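Local coordinates for histidinol dehydrogenase (Elizabethkingia anophelis NUHP1, PDB 6AN0), which oxidises L-histidinol to L-histidine at the end of histidine biosynthesis, probably in two successive NAD-dependent steps supported by a zinc ion, at the interface of chains A and B. Numbering follows the deposited sequence. Chains: chain A/B, Histidinol dehydrogenase.

Contact 1: the interface of chains A and B. Residues chain A 111, 113, 117, 119; chain B 99-100, 367, 369.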
loop_
_atom_site.group_PDB
_atom_site.type_symbol
_atom_site.label_atom_id
_atom_site.label_comp_id
_atom_site.label_asym_id
_atom_site.label_seq_id
_atom_site.Cartn_x
_atom_site.Cartn_y
_atom_site.Cartn_z
ATOM N N ILE A 111 -0.432 12.559 -20.671
ATOM C CA ILE A 111 0.726 13.429 -20.515
ATOM C C ILE A 111 1.641 13.197 -21.707
ATOM O O ILE A 111 2.070 12.062 -21.952
ATOM C CB ILE A 111 1.467 13.138 -19.195
ATOM C CG1 ILE A 111 0.501 13.169 -18.002
ATOM C CG2 ILE A 111 2.688 14.044 -19.019
ATOM C CD1 ILE A 111 -0.235 14.477 -17.820
ATOM N N THR A 113 5.092 13.510 -22.449
ATOM C CA THR A 113 6.323 13.823 -21.722
ATOM C C THR A 113 7.353 14.459 -22.633
ATOM O O THR A 113 8.107 15.342 -22.208
ATOM C CB THR A 113 6.884 12.561 -21.059
ATOM O OG1 THR A 113 7.041 11.528 -22.040
ATOM C CG2 THR A 113 5.925 12.069 -19.991
ATOM N N VAL A 117 5.578 10.843 -27.271
ATOM C CA VAL A 117 5.566 9.920 -26.150
ATOM C C VAL A 117 4.411 10.331 -25.253
ATOM O O VAL A 117 4.488 11.366 -24.580
ATOM C CB VAL A 117 6.888 9.929 -25.372
ATOM C CG1 VAL A 117 6.815 8.950 -24.209
ATOM C CG2 VAL A 117 8.071 9.626 -26.308
ATOM N N CYS A 119 1.920 9.195 -22.070
ATOM C CA CYS A 119 1.840 8.331 -20.895
ATOM C C CYS A 119 0.620 8.699 -20.059
ATOM O O CYS A 119 0.259 9.867 -19.953
ATOM C CB CYS A 119 3.091 8.447 -19.998
ATOM S SG CYS A 119 4.681 8.179 -20.820
ATOM N N LYS B 99 8.386 14.901 -15.220
ATOM C CA LYS B 99 7.168 15.472 -15.783
ATOM C C LYS B 99 5.966 14.563 -15.538
ATOM O O LYS B 99 4.893 15.028 -15.126
ATOM C CB LYS B 99 7.374 15.739 -17.272
ATOM C CG LYS B 99 6.258 16.516 -17.926
ATOM C CD LYS B 99 6.646 16.998 -19.322
ATOM C CE LYS B 99 5.460 17.666 -20.006
ATOM N NZ LYS B 99 5.765 18.019 -21.424
ATOM N N PHE B 100 6.127 13.258 -15.768
ATOM C CA PHE B 100 4.993 12.351 -15.613
ATOM C C PHE B 100 4.592 12.186 -14.152
ATOM O O PHE B 100 3.395 12.141 -13.836
ATOM C CB PHE B 100 5.309 10.975 -16.221
ATOM C CG PHE B 100 4.163 9.992 -16.117
ATOM C CD1 PHE B 100 2.966 10.240 -16.776
ATOM C CD2 PHE B 100 4.285 8.824 -15.371
ATOM C CE1 PHE B 100 1.894 9.347 -16.702
ATOM C CE2 PHE B 100 3.219 7.912 -15.293
ATOM C CZ PHE B 100 2.022 8.172 -15.962
ATOM N N SER B 367 10.650 6.906 -20.970
ATOM C CA SER B 367 9.347 7.447 -21.374
ATOM C C SER B 367 8.733 8.321 -20.287
ATOM O O SER B 367 8.033 9.298 -20.591
ATOM C CB SER B 367 8.391 6.315 -21.745
ATOM O OG SER B 367 7.950 5.616 -20.590
ATOM N N THR B 369 7.201 6.740 -17.331
ATOM C CA THR B 369 6.521 5.840 -16.414
ATOM C C THR B 369 7.544 5.217 -15.470
ATOM O O THR B 369 8.756 5.303 -15.686
ATOM C CB THR B 369 5.784 4.743 -17.181
ATOM O OG1 THR B 369 6.728 4.006 -17.979
ATOM C CG2 THR B 369 4.729 5.352 -18.104
#
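B:Ser367, B:Phe100 and A:Thr113 carry this part of the two-fold interface, where a beta hairpin of chain A (strands 111-114 and 117-125) lies against helix 84-102 and a loop of chain B. A polar link is made by the hydroxyl OG1 of A:Thr113, which donates a hydrogen bond of 2.8 Å to the main-chain O of B:Ser367. The hydroxyl approaches the carbonyl oxygen almost head-on, at 160°. With chi1 at 54°, OG1 sits between the threonine's own backbone N and carbonyl carbon, while the methyl CG2 turns toward CB of B:Phe100. The hydroxyl thus bonds to the loop, and the methyl borders both the serine carbonyl and CB of B:Phe100. The same serine carbonyl also has SG of A:Cys119 nearby, and the serine CB lies against CG1 of A:Val117 at 3.9 Å, so this loop residue is bordered by both hairpin strands.

B:Phe100 forms the apolar half. Its CG points away from its own backbone N (chi1 -179°), which carries the ring off the helix toward the hairpin. CB of A:Cys119 sits beneath one face, displaced toward the CD1-CE1 side, 3.6 Å from CE1 of B:Phe100. A:Ile111 comes in differently: its CG1 lies beyond the rim of the ring, 4.0 Å from CD1 of B:Phe100, and the two side chains cross at about a right angle. The ring is therefore touched on a face by cysteine and at its border by isoleucine. Farther along the cysteine, SG reaches the methyl CG2 of B:Thr369.

One helix position earlier, the extended B:Lys99 runs beside A:Thr113 and packs with its aliphatic part: CD of B:Lys99 lies 4.0 Å from CA of A:Thr113.

Contact 2: the interface of chains A and B. Residues chain A 359, 361-362, 365-366; chain B 404, 407, 411, 427.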
loop_
_atom_site.group_PDB
_atom_site.type_symbol
_atom_site.label_atom_id
_atom_site.label_comp_id
_atom_site.label_asym_id
_atom_site.label_seq_id
_atom_site.Cartn_x
_atom_site.Cartn_y
_atom_site.Cartn_z
ATOM N N CYS A 359 -16.923 16.342 15.993
ATOM C CA CYS A 359 -16.573 15.290 16.937
ATOM C C CYS A 359 -16.105 14.041 16.194
ATOM O O CYS A 359 -16.412 13.826 15.019
ATOM C CB CYS A 359 -17.742 14.960 17.873
ATOM S SG CYS A 359 -19.265 14.424 17.062
ATOM N N SER A 361 -16.981 10.987 16.769
ATOM C CA SER A 361 -18.122 10.116 16.495
ATOM C C SER A 361 -18.707 10.364 15.113
ATOM O O SER A 361 -19.160 9.423 14.453
ATOM C CB SER A 361 -19.208 10.308 17.558
ATOM O OG SER A 361 -18.716 9.941 18.825
ATOM N N ALA A 362 -18.702 11.622 14.648
ATOM C CA ALA A 362 -19.241 11.908 13.317
ATOM C C ALA A 362 -18.416 11.235 12.225
ATOM O O ALA A 362 -18.970 10.681 11.268
ATOM C CB ALA A 362 -19.313 13.421 13.082
ATOM N N TYR A 365 -18.997 7.433 12.109
ATOM C CA TYR A 365 -20.285 6.929 11.651
ATOM C C TYR A 365 -20.762 7.529 10.339
ATOM O O TYR A 365 -21.189 6.778 9.452
ATOM C CB TYR A 365 -21.363 7.163 12.720
ATOM C CG TYR A 365 -21.243 6.241 13.904
ATOM C CD1 TYR A 365 -21.571 4.894 13.793
ATOM C CD2 TYR A 365 -20.805 6.715 15.134
ATOM C CE1 TYR A 365 -21.466 4.045 14.878
ATOM C CE2 TYR A 365 -20.698 5.878 16.222
ATOM C CZ TYR A 365 -21.019 4.543 16.088
ATOM O OH TYR A 365 -20.905 3.710 17.177
ATOM N N ALA A 366 -20.733 8.855 10.182
ATOM C CA ALA A 366 -21.642 9.449 9.200
ATOM C C ALA A 366 -21.116 10.604 8.355
ATOM O O ALA A 366 -21.791 10.949 7.379
ATOM C CB ALA A 366 -22.917 9.928 9.909
ATOM N N ILE B 404 -23.793 19.490 12.584
ATOM C CA ILE B 404 -23.996 18.487 13.629
ATOM C C ILE B 404 -25.478 18.354 13.967
ATOM O O ILE B 404 -25.945 17.262 14.307
ATOM C CB ILE B 404 -23.134 18.801 14.874
ATOM C CG1 ILE B 404 -23.084 17.594 15.822
ATOM C CG2 ILE B 404 -23.632 20.035 15.620
ATOM C CD1 ILE B 404 -22.500 16.334 15.187
ATOM N N ILE B 407 -26.587 15.717 10.976
ATOM C CA ILE B 407 -26.238 14.298 11.047
ATOM C C ILE B 407 -26.245 13.761 12.471
ATOM O O ILE B 407 -26.147 12.538 12.663
ATOM C CB ILE B 407 -24.863 14.025 10.404
ATOM C CG1 ILE B 407 -23.742 14.748 11.155
ATOM C CG2 ILE B 407 -24.885 14.432 8.949
ATOM C CD1 ILE B 407 -22.325 14.385 10.645
ATOM N N ILE B 411 -26.273 9.721 13.997
ATOM C CA ILE B 411 -25.101 9.181 14.691
ATOM C C ILE B 411 -25.498 8.608 16.050
ATOM O O ILE B 411 -25.079 7.505 16.430
ATOM C CB ILE B 411 -24.027 10.272 14.847
ATOM C CG1 ILE B 411 -23.538 10.744 13.480
ATOM C CG2 ILE B 411 -22.852 9.760 15.714
ATOM C CD1 ILE B 411 -22.797 12.051 13.535
ATOM N N VAL B 427 -21.943 13.509 20.671
ATOM C CA VAL B 427 -22.890 14.257 19.843
ATOM C C VAL B 427 -23.893 15.003 20.718
ATOM O O VAL B 427 -24.157 16.194 20.515
ATOM C CB VAL B 427 -23.609 13.306 18.862
ATOM C CG1 VAL B 427 -24.731 14.051 18.097
ATOM C CG2 VAL B 427 -22.628 12.666 17.899
#
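B:Ile411, on helix 401-417 of chain B, presses into the short helix 360-365 of chain A and buries more surface than the other residues here. Starting from CB, which serves as the branch point, the branches spread over several neighbours. CG1 meets the methyl CB of A:Ala366 at 3.7 Å, just past the end of the short helix. CG2, the branch methyl, goes to A:Tyr365, 3.7 Å from its ring atom CD2. It sits outside the rim at CD2, raised well off the ring plane, and the phenol hydroxyl is at the far end. The same methyl lies 3.9 Å from the main-chain O of A:Ser361, a plain van der Waals contact. The tip, CD1, rests on A:Ala362, 3.6 Å from its CA and nearly as close to its CB. A chi1 of -63° sets CG2 opposite the backbone N, and a chi2 of 164° stretches CD1 away from the helix, so the two methyls straddle neighbouring parts of the short helix.

The small alanine lets the isoleucine tip come down onto the backbone, and CD1 of B:Ile407, one turn earlier, reaches the same CB of A:Ala362 at 4.0 Å, beside the tip of B:Ile411. Beyond it, SG of A:Cys359 faces both helices: CG2 of B:Val427 on 421-435 at 3.9 Å, and CD1 of B:Ile404 on 401-417 slightly farther off. The contact is thus a greasy seam of aliphatic branches, a sulfur and one aromatic flank.

In the fold, the chain A segment spans the zinc ligand A:Asp364, and helices 401-417 and 421-435 of chain B close over it, some 12 Å from A:His331, measured from the centre of the contact. B:Glu418, between these helices, and B:His423, on the second, are likely substrate ligands, the histidine also for zinc, so the partner probably helps complete the chain A site.

Contact 1 and contact 2 lie about 43 Å apart, measured between the centres of their C-alpha atoms for the copies given, while the twin of contact 1 lies next to contact 2 along the chain. They draw on one stretch of sequence: contact 2 uses residues 359-366 of chain A, contact 1 uses 367 and 369 of chain B. By symmetry each subunit's segment around its zinc ligand Asp364 is therefore gripped by its partner twice, by the hairpin 111-125 and by the C-terminal helices. Such intertwined pairing fits the dimer typical of histidinol dehydrogenases, and suggests that dimerisation helps shape each active site.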